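Local coordinates for protein saframycin Mx1 synthetase B (Legionella pneumophila subsp. pneumophila, PDB 3KXW) that belongs to the ANL superfamily of AMP-binding enzymes and, in this model, holds 5'-O-[(S)-(dodecanoyloxy)(hydroxy)phosphoryl]adenosine in its pocket, at residues S376-Q381 against H447-Y452; D357-F362 against F396-E401; F318-F323 against S343-L348. All coordinates share one frame; numbering follows the deposited sequence.

How the contacts relate
From the N terminus, contact 3 comes first: 343-348 returns to 318-323 after strands 323-328 and 335-338, and it is complete before the other two begin. Contact 2 opens next at 357-362 and contact 1 at 376-381; contact 2 closes at 396-401 and contact 1 only at 447-452, so these two cross. Contact 1 joins strand 378-379 to the hairpin of 442-447 and 450-456, and contact 2 pins the loop after strand 347-350 to the residues leading into strand 400-405. H447 ND1 lies 2.6 Å from D397 OD1, a probable hydrogen bond linking contacts 1 and 2. A salt bridge from K346 NZ to E450 OE2 links contacts 3 and 1.

Contact 1: S376-Q381 against H447-Y452; sequences SGNPIQ and HENELY
N449 is the first residue of 447-452 to meet 376-381, and it does so beside P379. CG stands anti to the backbone N (chi1 -161°), and OD1 lies 3.5 Å from P379 CD. The backbone oxygen of N449 presses on the same carbon, 3.3 Å from P379 CD, and takes a CA-H...O contact from N378 CA at 3.5 Å. H447 to E450 form a type I' turn, closed by E450 N to H447 O at 3.0 Å; it is the tight bend of the beta hairpin made by strands 442-447 and 450-456. E450 then brings its CA within 3.3 Å of G377 O, while its extended side chain carries OE1 to S375 OG and OE2 to K346. G377 has backbone angles at which a CB would collide with S376 O. L451 bonds through both backbone polar atoms: its N donates to G377 O (3.0 Å, 162° at the hydrogen), and its O accepts from S376 N at 2.8 Å. This second bond arrives nearly along the C=O axis, at 174°. The S376 it holds belongs to the ligand pocket, with OG weakly hydrogen-bonded to 5'-O-[(S)-(dodecanoyloxy)(hydroxy)phosphoryl]adenosine. The L451 side chain packs on T337 and I402.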
loop_
_atom_site.group_PDB
_atom_site.type_symbol
_atom_site.label_atom_id
_atom_site.label_comp_id
_atom_site.label_asym_id
_atom_site.label_seq_id
_atom_site.Cartn_x
_atom_site.Cartn_y
_atom_site.Cartn_z
ATOM N N SER A 376 -16.340 0.810 6.142
ATOM C CA SER A 376 -14.955 1.176 6.439
ATOM C C SER A 376 -14.818 1.900 7.789
ATOM O O SER A 376 -13.739 2.397 8.118
ATOM C CB SER A 376 -14.325 2.014 5.304
ATOM O OG SER A 376 -14.108 1.218 4.147
ATOM N N GLY A 377 -15.888 1.955 8.573
ATOM C CA GLY A 377 -15.764 2.449 9.940
ATOM C C GLY A 377 -16.212 3.892 10.146
ATOM O O GLY A 377 -16.800 4.508 9.266
ATOM N N ASN A 378 -15.948 4.435 11.327
ATOM C CA ASN A 378 -16.402 5.774 11.641
ATOM C C ASN A 378 -15.388 6.779 11.143
ATOM O O ASN A 378 -14.212 6.466 11.128
ATOM C CB ASN A 378 -16.482 5.928 13.163
ATOM C CG ASN A 378 -17.457 4.976 13.789
ATOM O OD1 ASN A 378 -18.669 5.087 13.594
ATOM N ND2 ASN A 378 -16.939 4.017 14.527
ATOM N N PRO A 379 -15.830 8.008 10.805
ATOM C CA PRO A 379 -14.857 9.057 10.466
ATOM C C PRO A 379 -13.914 9.339 11.628
ATOM O O PRO A 379 -14.373 9.654 12.731
ATOM C CB PRO A 379 -15.736 10.276 10.201
ATOM C CG PRO A 379 -17.063 9.703 9.741
ATOM C CD PRO A 379 -17.223 8.439 10.569
ATOM N N ILE A 380 -12.612 9.217 11.391
ATOM C CA ILE A 380 -11.606 9.585 12.374
ATOM C C ILE A 380 -11.084 10.967 12.021
ATOM O O ILE A 380 -10.923 11.802 12.902
ATOM C CB ILE A 380 -10.477 8.552 12.401
ATOM C CG1 ILE A 380 -11.030 7.210 12.890
ATOM C CG2 ILE A 380 -9.298 9.041 13.267
ATOM C CD1 ILE A 380 -10.151 6.020 12.572
ATOM N N GLN A 381 -10.806 11.201 10.731
ATOM C CA GLN A 381 -10.700 12.551 10.213
ATOM C C GLN A 381 -12.117 12.976 9.870
ATOM O O GLN A 381 -12.967 12.129 9.658
ATOM C CB GLN A 381 -9.821 12.604 8.961
ATOM C CG GLN A 381 -8.405 12.077 9.215
ATOM C CD GLN A 381 -7.440 12.388 8.082
ATOM O OE1 GLN A 381 -7.452 13.486 7.501
ATOM N NE2 GLN A 381 -6.606 11.418 7.755
ATOM N N HIS A 447 -23.739 6.090 6.550
ATOM C CA HIS A 447 -24.935 5.480 7.100
ATOM C C HIS A 447 -24.720 5.231 8.588
ATOM O O HIS A 447 -23.840 4.464 8.975
ATOM C CB HIS A 447 -25.227 4.175 6.360
ATOM C CG HIS A 447 -26.429 3.439 6.878
ATOM N ND1 HIS A 447 -27.705 3.687 6.418
ATOM C CD2 HIS A 447 -26.547 2.456 7.803
ATOM C CE1 HIS A 447 -28.559 2.900 7.049
ATOM N NE2 HIS A 447 -27.882 2.141 7.893
ATOM N N GLU A 448 -25.506 5.884 9.433
ATOM C CA GLU A 448 -25.330 5.743 10.888
ATOM C C GLU A 448 -23.869 5.952 11.294
ATOM O O GLU A 448 -23.272 5.181 12.073
ATOM C CB GLU A 448 -25.877 4.402 11.350
ATOM C CG GLU A 448 -27.285 4.217 10.801
ATOM C CD GLU A 448 -28.036 3.062 11.406
ATOM O OE1 GLU A 448 -27.405 2.165 11.995
ATOM O OE2 GLU A 448 -29.282 3.050 11.266
ATOM N N ASN A 449 -23.331 7.036 10.747
ATOM C CA ASN A 449 -21.979 7.512 10.984
ATOM C C ASN A 449 -20.898 6.513 10.620
ATOM O O ASN A 449 -19.822 6.513 11.216
ATOM C CB ASN A 449 -21.798 8.021 12.414
ATOM C CG ASN A 449 -20.571 8.931 12.554
ATOM O OD1 ASN A 449 -20.298 9.775 11.690
ATOM N ND2 ASN A 449 -19.832 8.759 13.637
ATOM N N GLU A 450 -21.184 5.652 9.649
ATOM C CA GLU A 450 -20.127 4.812 9.106
ATOM C C GLU A 450 -20.012 4.989 7.608
ATOM O O GLU A 450 -21.014 5.198 6.911
ATOM C CB GLU A 450 -20.323 3.358 9.516
ATOM C CG GLU A 450 -20.230 3.231 11.037
ATOM C CD GLU A 450 -20.038 1.831 11.526
ATOM O OE1 GLU A 450 -19.611 0.976 10.734
ATOM O OE2 GLU A 450 -20.288 1.600 12.722
ATOM N N LEU A 451 -18.782 4.907 7.112
ATOM C CA LEU A 451 -18.524 5.211 5.714
ATOM C C LEU A 451 -18.526 3.928 4.902
ATOM O O LEU A 451 -17.792 2.988 5.215
ATOM C CB LEU A 451 -17.170 5.922 5.569
ATOM C CG LEU A 451 -16.772 6.142 4.109
ATOM C CD1 LEU A 451 -17.697 7.170 3.453
ATOM C CD2 LEU A 451 -15.325 6.589 4.029
ATOM N N TYR A 452 -19.341 3.918 3.849
ATOM C CA TYR A 452 -19.412 2.836 2.888
ATOM C C TYR A 452 -18.841 3.332 1.564
ATOM O O TYR A 452 -19.429 4.182 0.908
ATOM C CB TYR A 452 -20.861 2.347 2.745
ATOM C CG TYR A 452 -21.325 1.667 4.015
ATOM C CD1 TYR A 452 -21.269 0.293 4.144
ATOM C CD2 TYR A 452 -21.782 2.411 5.099
ATOM C CE1 TYR A 452 -21.678 -0.332 5.308
ATOM C CE2 TYR A 452 -22.186 1.795 6.277
ATOM C CZ TYR A 452 -22.118 0.422 6.367
ATOM O OH TYR A 452 -22.517 -0.217 7.526
#

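Contact 2: D357-F362 against F396-E401; sequences DHRVHF and FDQVGE
R359 and Q398 face each other as a single antiparallel bridge of the non-hydrogen-bonded kind, CA to CA 4.3 Å, flanked by V399 N to H358 O and V360 N to D397 O, each 2.9 Å long and nearly straight (166° and 168° at the hydrogen). Q398, with CG anti to its backbone N and the chain extended beyond, ends with NE2 3.9 Å above the centre of the R359 guanidinium, a stack with planes 21° apart. D395 steadies both groups, its carboxylate in a salt bridge with R359 NH1 and its backbone N bonded to Q398 OE1. V360 meets V399 methyl to methyl, CG2 to CG2 at 3.8 Å. The ring of F362 turns its edge to the carboxylate of D397, CZ to OD1 3.7 Å, and receives V360 CG1 over one face; D397 OD1 has H447 as its hydrogen-bonding partner. Within 357-362, H361 NE2 donates in the ring plane to the syn lone pair of D357 OD1 at 2.6 Å, a His-carboxylate hydrogen bond. The bridge thus fastens a surface loop to the entry of strand 400-405, with V360 and V399 resting on F445 of strand 442-447, and V360 and F362 on L350 of strand 347-350.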
loop_
_atom_site.group_PDB
_atom_site.type_symbol
_atom_site.label_atom_id
_atom_site.label_comp_id
_atom_site.label_asym_id
_atom_site.label_seq_id
_atom_site.Cartn_x
_atom_site.Cartn_y
_atom_site.Cartn_z
ATOM N N ASP A 357 -31.087 8.146 -8.878
ATOM C CA ASP A 357 -31.200 9.275 -7.964
ATOM C C ASP A 357 -29.934 9.526 -7.142
ATOM O O ASP A 357 -29.884 10.467 -6.358
ATOM C CB ASP A 357 -32.396 9.073 -7.035
ATOM C CG ASP A 357 -32.564 7.618 -6.592
ATOM O OD1 ASP A 357 -31.601 6.825 -6.731
ATOM O OD2 ASP A 357 -33.665 7.271 -6.089
ATOM N N HIS A 358 -28.921 8.684 -7.324
ATOM C CA HIS A 358 -27.714 8.738 -6.501
ATOM C C HIS A 358 -27.962 8.311 -5.061
ATOM O O HIS A 358 -27.048 8.340 -4.245
ATOM C CB HIS A 358 -27.069 10.135 -6.515
ATOM C CG HIS A 358 -26.263 10.411 -7.744
ATOM N ND1 HIS A 358 -26.085 11.682 -8.250
ATOM C CD2 HIS A 358 -25.607 9.576 -8.584
ATOM C CE1 HIS A 358 -25.349 11.619 -9.345
ATOM N NE2 HIS A 358 -25.042 10.353 -9.569
ATOM N N ARG A 359 -29.191 7.920 -4.746
ATOM C CA ARG A 359 -29.504 7.442 -3.401
ATOM C C ARG A 359 -29.259 5.940 -3.299
ATOM O O ARG A 359 -29.290 5.228 -4.300
ATOM C CB ARG A 359 -30.954 7.784 -3.040
ATOM C CG ARG A 359 -31.222 9.287 -3.121
ATOM C CD ARG A 359 -32.454 9.685 -2.372
ATOM N NE ARG A 359 -32.678 11.124 -2.451
ATOM C CZ ARG A 359 -32.350 11.995 -1.499
ATOM N NH1 ARG A 359 -31.777 11.585 -0.376
ATOM N NH2 ARG A 359 -32.609 13.286 -1.666
ATOM N N VAL A 360 -28.988 5.470 -2.089
ATOM C CA VAL A 360 -28.744 4.056 -1.861
ATOM C C VAL A 360 -30.084 3.328 -1.700
ATOM O O VAL A 360 -30.958 3.757 -0.949
ATOM C CB VAL A 360 -27.857 3.811 -0.619
ATOM C CG1 VAL A 360 -27.604 2.299 -0.424
ATOM C CG2 VAL A 360 -26.532 4.595 -0.724
ATOM N N HIS A 361 -30.217 2.226 -2.420
ATOM C CA HIS A 361 -31.414 1.401 -2.391
ATOM C C HIS A 361 -31.074 0.063 -1.774
ATOM O O HIS A 361 -30.213 -0.661 -2.270
ATOM C CB HIS A 361 -31.986 1.294 -3.805
ATOM C CG HIS A 361 -32.233 2.636 -4.416
ATOM N ND1 HIS A 361 -33.366 3.371 -4.146
ATOM C CD2 HIS A 361 -31.451 3.420 -5.194
ATOM C CE1 HIS A 361 -33.291 4.535 -4.769
ATOM N NE2 HIS A 361 -32.135 4.594 -5.405
ATOM N N PHE A 362 -31.730 -0.241 -0.663
ATOM C CA PHE A 362 -31.366 -1.369 0.168
ATOM C C PHE A 362 -32.256 -2.574 -0.141
ATOM O O PHE A 362 -33.315 -2.425 -0.734
ATOM C CB PHE A 362 -31.520 -0.986 1.640
ATOM C CG PHE A 362 -30.597 0.107 2.089
ATOM C CD1 PHE A 362 -29.279 -0.172 2.409
ATOM C CD2 PHE A 362 -31.056 1.412 2.215
ATOM C CE1 PHE A 362 -28.425 0.839 2.841
ATOM C CE2 PHE A 362 -30.212 2.422 2.645
ATOM C CZ PHE A 362 -28.899 2.134 2.967
ATOM N N PHE A 396 -27.474 11.609 4.194
ATOM C CA PHE A 396 -27.077 10.249 4.566
ATOM C C PHE A 396 -27.761 9.264 3.608
ATOM O O PHE A 396 -28.855 9.539 3.099
ATOM C CB PHE A 396 -27.443 9.923 6.019
ATOM C CG PHE A 396 -26.788 10.816 7.043
ATOM C CD1 PHE A 396 -25.498 11.305 6.854
ATOM C CD2 PHE A 396 -27.445 11.122 8.221
ATOM C CE1 PHE A 396 -24.897 12.104 7.802
ATOM C CE2 PHE A 396 -26.848 11.924 9.183
ATOM C CZ PHE A 396 -25.572 12.419 8.973
ATOM N N ASP A 397 -27.118 8.131 3.350
ATOM C CA ASP A 397 -27.604 7.159 2.371
ATOM C C ASP A 397 -27.700 7.763 0.983
ATOM O O ASP A 397 -28.474 7.306 0.142
ATOM C CB ASP A 397 -28.957 6.564 2.796
ATOM C CG ASP A 397 -28.863 5.805 4.085
ATOM O OD1 ASP A 397 -27.749 5.368 4.437
ATOM O OD2 ASP A 397 -29.884 5.626 4.753
ATOM N N GLN A 398 -26.901 8.797 0.740
ATOM C CA GLN A 398 -26.795 9.358 -0.609
ATOM C C GLN A 398 -25.336 9.398 -1.044
ATOM O O GLN A 398 -24.472 9.880 -0.310
ATOM C CB GLN A 398 -27.393 10.760 -0.678
ATOM C CG GLN A 398 -27.357 11.362 -2.092
ATOM C CD GLN A 398 -28.173 12.631 -2.188
ATOM O OE1 GLN A 398 -28.136 13.469 -1.297
ATOM N NE2 GLN A 398 -28.932 12.767 -3.269
ATOM N N VAL A 399 -25.076 8.884 -2.237
ATOM C CA VAL A 399 -23.717 8.701 -2.714
ATOM C C VAL A 399 -23.143 9.983 -3.305
ATOM O O VAL A 399 -23.733 10.597 -4.188
ATOM C CB VAL A 399 -23.622 7.563 -3.769
ATOM C CG1 VAL A 399 -22.201 7.449 -4.295
ATOM C CG2 VAL A 399 -24.080 6.235 -3.167
ATOM N N GLY A 400 -21.967 10.374 -2.814
ATOM C CA GLY A 400 -21.273 11.527 -3.348
ATOM C C GLY A 400 -19.784 11.317 -3.176
ATOM O O GLY A 400 -19.344 10.220 -2.819
ATOM N N GLU A 401 -19.008 12.358 -3.442
ATOM C CA GLU A 401 -17.573 12.264 -3.278
ATOM C C GLU A 401 -17.180 12.372 -1.812
ATOM O O GLU A 401 -17.757 13.138 -1.049
ATOM C CB GLU A 401 -16.827 13.303 -4.114
ATOM C CG GLU A 401 -15.310 13.110 -4.067
ATOM C CD GLU A 401 -14.545 14.145 -4.893
ATOM O OE1 GLU A 401 -15.099 15.228 -5.186
ATOM O OE2 GLU A 401 -13.381 13.894 -5.246
#

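Contact 3: F318-F323 against S343-L348; sequences FRKEAF and SSYKTL
K320 and Y345 cross at about a right angle, and the lysine touches the phenol with its CE, 3.2 Å from Y345 OH. The lysine starts with CG anti to the backbone N (chi1 -168°) and runs extended to its end, which leaves NZ 3.8 Å from Y345 OH. Both polar ends instead go to helix 303-313: Y345 OH is hydrogen-bonded to E303 OE1, while K320 NZ makes salt bridges with E303 and E307. Y345 CG stands between its own backbone N and carbonyl carbon (chi1 63°), and the ring then lies obliquely against F323, whose CB is 3.8 Å from Y345 CE2. Only the base of F323 serves this contact; its ring heads off to meet F318 and Y271.

E321 turns at its second torsion, about CB-CG, and CG lies beside S344 OG. Its OE1 is 2.8 Å from R319 NH2, well out of the guanidinium plane, a charge pairing with no N-H aimed at it. Its OE2 takes a weak bond from water 1, which S344 OG also binds at 2.7 Å. The 3-10 turn of 320-322 brings E321 O to within 3.5 Å of S343 O, two acceptors that cannot bond. Waters 2 and 3 lie between F323 O and S343 O, within bonding distance of both but with fewer protons than acceptors to serve; water 2 is 2.9 Å from F323 O and also accepts from Y345 N, 2.9 Å away. Between 318-323 and 343-348 the polar links run through water, and the direct contact is mainly K320 CE and F323 CB against a tyrosine that E303 holds by its hydroxyl.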
loop_
_atom_site.group_PDB
_atom_site.type_symbol
_atom_site.label_atom_id
_atom_site.label_comp_id
_atom_site.label_asym_id
_atom_site.label_seq_id
_atom_site.Cartn_x
_atom_site.Cartn_y
_atom_site.Cartn_z
ATOM N N PHE A 318 -7.883 -17.845 14.936
ATOM C CA PHE A 318 -8.308 -16.597 14.314
ATOM C C PHE A 318 -9.785 -16.325 14.578
ATOM O O PHE A 318 -10.621 -17.195 14.359
ATOM C CB PHE A 318 -8.030 -16.568 12.797
ATOM C CG PHE A 318 -8.395 -15.242 12.168
ATOM C CD1 PHE A 318 -7.529 -14.158 12.267
ATOM C CD2 PHE A 318 -9.612 -15.070 11.529
ATOM C CE1 PHE A 318 -7.870 -12.915 11.721
ATOM C CE2 PHE A 318 -9.980 -13.841 10.986
ATOM C CZ PHE A 318 -9.104 -12.752 11.084
ATOM N N ARG A 319 -10.115 -15.108 15.016
ATOM C CA ARG A 319 -11.503 -14.732 15.266
ATOM C C ARG A 319 -11.960 -13.668 14.277
ATOM O O ARG A 319 -11.227 -12.736 13.984
ATOM C CB ARG A 319 -11.678 -14.209 16.706
ATOM C CG ARG A 319 -11.683 -15.321 17.757
ATOM C CD ARG A 319 -11.920 -14.790 19.190
ATOM N NE ARG A 319 -13.213 -14.134 19.301
ATOM C CZ ARG A 319 -13.391 -12.816 19.278
ATOM N NH1 ARG A 319 -12.353 -11.997 19.193
ATOM N NH2 ARG A 319 -14.617 -12.315 19.363
ATOM N N LYS A 320 -13.174 -13.793 13.771
ATOM C CA LYS A 320 -13.617 -12.867 12.725
ATOM C C LYS A 320 -13.718 -11.438 13.231
ATOM O O LYS A 320 -13.609 -10.495 12.439
ATOM C CB LYS A 320 -14.953 -13.320 12.116
ATOM C CG LYS A 320 -15.334 -12.580 10.818
ATOM C CD LYS A 320 -16.606 -13.160 10.168
ATOM C CE LYS A 320 -16.937 -12.453 8.828
ATOM N NZ LYS A 320 -18.238 -12.930 8.218
ATOM N N GLU A 321 -13.934 -11.287 14.541
ATOM C CA GLU A 321 -14.045 -9.984 15.178
ATOM C C GLU A 321 -12.729 -9.206 15.077
ATOM O O GLU A 321 -12.696 -8.001 15.290
ATOM C CB GLU A 321 -14.405 -10.142 16.673
ATOM C CG GLU A 321 -15.803 -10.679 16.949
ATOM C CD GLU A 321 -15.945 -12.171 16.655
ATOM O OE1 GLU A 321 -14.917 -12.870 16.590
ATOM O OE2 GLU A 321 -17.095 -12.639 16.486
ATOM N N ALA A 322 -11.640 -9.902 14.794
ATOM C CA ALA A 322 -10.352 -9.231 14.643
ATOM C C ALA A 322 -10.337 -8.329 13.395
ATOM O O ALA A 322 -9.609 -7.322 13.335
ATOM C CB ALA A 322 -9.231 -10.258 14.561
ATOM N N PHE A 323 -11.135 -8.683 12.389
ATOM C CA PHE A 323 -11.064 -7.977 11.108
ATOM C C PHE A 323 -11.448 -6.537 11.294
ATOM O O PHE A 323 -12.460 -6.247 11.939
ATOM C CB PHE A 323 -11.985 -8.606 10.064
ATOM C CG PHE A 323 -11.324 -9.660 9.231
ATOM C CD1 PHE A 323 -10.198 -9.361 8.471
ATOM C CD2 PHE A 323 -11.841 -10.943 9.163
ATOM C CE1 PHE A 323 -9.613 -10.329 7.672
ATOM C CE2 PHE A 323 -11.245 -11.907 8.391
ATOM C CZ PHE A 323 -10.133 -11.592 7.623
ATOM N N SER A 343 -14.710 -5.179 17.798
ATOM C CA SER A 343 -16.126 -5.205 17.455
ATOM C C SER A 343 -16.342 -5.836 16.072
ATOM O O SER A 343 -15.430 -5.832 15.244
ATOM C CB SER A 343 -16.686 -3.781 17.507
ATOM O OG SER A 343 -17.954 -3.716 16.890
ATOM N N SER A 344 -17.526 -6.387 15.817
ATOM C CA SER A 344 -17.836 -6.944 14.494
ATOM C C SER A 344 -18.082 -5.814 13.519
ATOM O O SER A 344 -18.932 -4.969 13.776
ATOM C CB SER A 344 -19.113 -7.791 14.534
ATOM O OG SER A 344 -18.968 -8.935 15.345
ATOM N N TYR A 345 -17.385 -5.808 12.384
ATOM C CA TYR A 345 -17.636 -4.774 11.388
ATOM C C TYR A 345 -19.054 -4.897 10.809
ATOM O O TYR A 345 -19.625 -5.992 10.749
ATOM C CB TYR A 345 -16.582 -4.807 10.270
ATOM C CG TYR A 345 -16.582 -6.091 9.467
ATOM C CD1 TYR A 345 -17.486 -6.284 8.439
ATOM C CD2 TYR A 345 -15.663 -7.102 9.734
ATOM C CE1 TYR A 345 -17.490 -7.473 7.703
ATOM C CE2 TYR A 345 -15.650 -8.275 8.999
ATOM C CZ TYR A 345 -16.564 -8.458 7.998
ATOM O OH TYR A 345 -16.561 -9.634 7.281
ATOM N N LYS A 346 -19.612 -3.774 10.381
ATOM C CA LYS A 346 -20.959 -3.764 9.826
ATOM C C LYS A 346 -20.990 -3.950 8.317
ATOM O O LYS A 346 -20.030 -3.625 7.620
ATOM C CB LYS A 346 -21.670 -2.464 10.216
ATOM C CG LYS A 346 -21.748 -2.265 11.746
ATOM C CD LYS A 346 -22.493 -0.988 12.080
ATOM C CE LYS A 346 -22.587 -0.757 13.582
ATOM N NZ LYS A 346 -21.239 -0.443 14.169
ATOM N N THR A 347 -22.099 -4.488 7.818
ATOM C CA THR A 347 -22.329 -4.589 6.387
ATOM C C THR A 347 -23.717 -4.054 6.041
ATOM O O THR A 347 -24.591 -3.955 6.906
ATOM C CB THR A 347 -22.154 -6.041 5.835
ATOM O OG1 THR A 347 -23.207 -6.890 6.312
ATOM C CG2 THR A 347 -20.797 -6.624 6.243
ATOM N N LEU A 348 -23.904 -3.675 4.784
ATOM C CA LEU A 348 -25.236 -3.326 4.281
ATOM C C LEU A 348 -25.542 -4.103 3.020
ATOM O O LEU A 348 -24.643 -4.449 2.258
ATOM C CB LEU A 348 -25.325 -1.839 3.979
ATOM C CG LEU A 348 -25.357 -0.915 5.190
ATOM C CD1 LEU A 348 -25.169 0.524 4.698
ATOM C CD2 LEU A 348 -26.666 -1.110 5.953
HETATM O O HOH W 1 -17.662 -10.938 14.039
HETATM O O HOH W 2 -14.930 -7.353 12.850
HETATM O O HOH W 3 -12.817 -4.869 14.538
#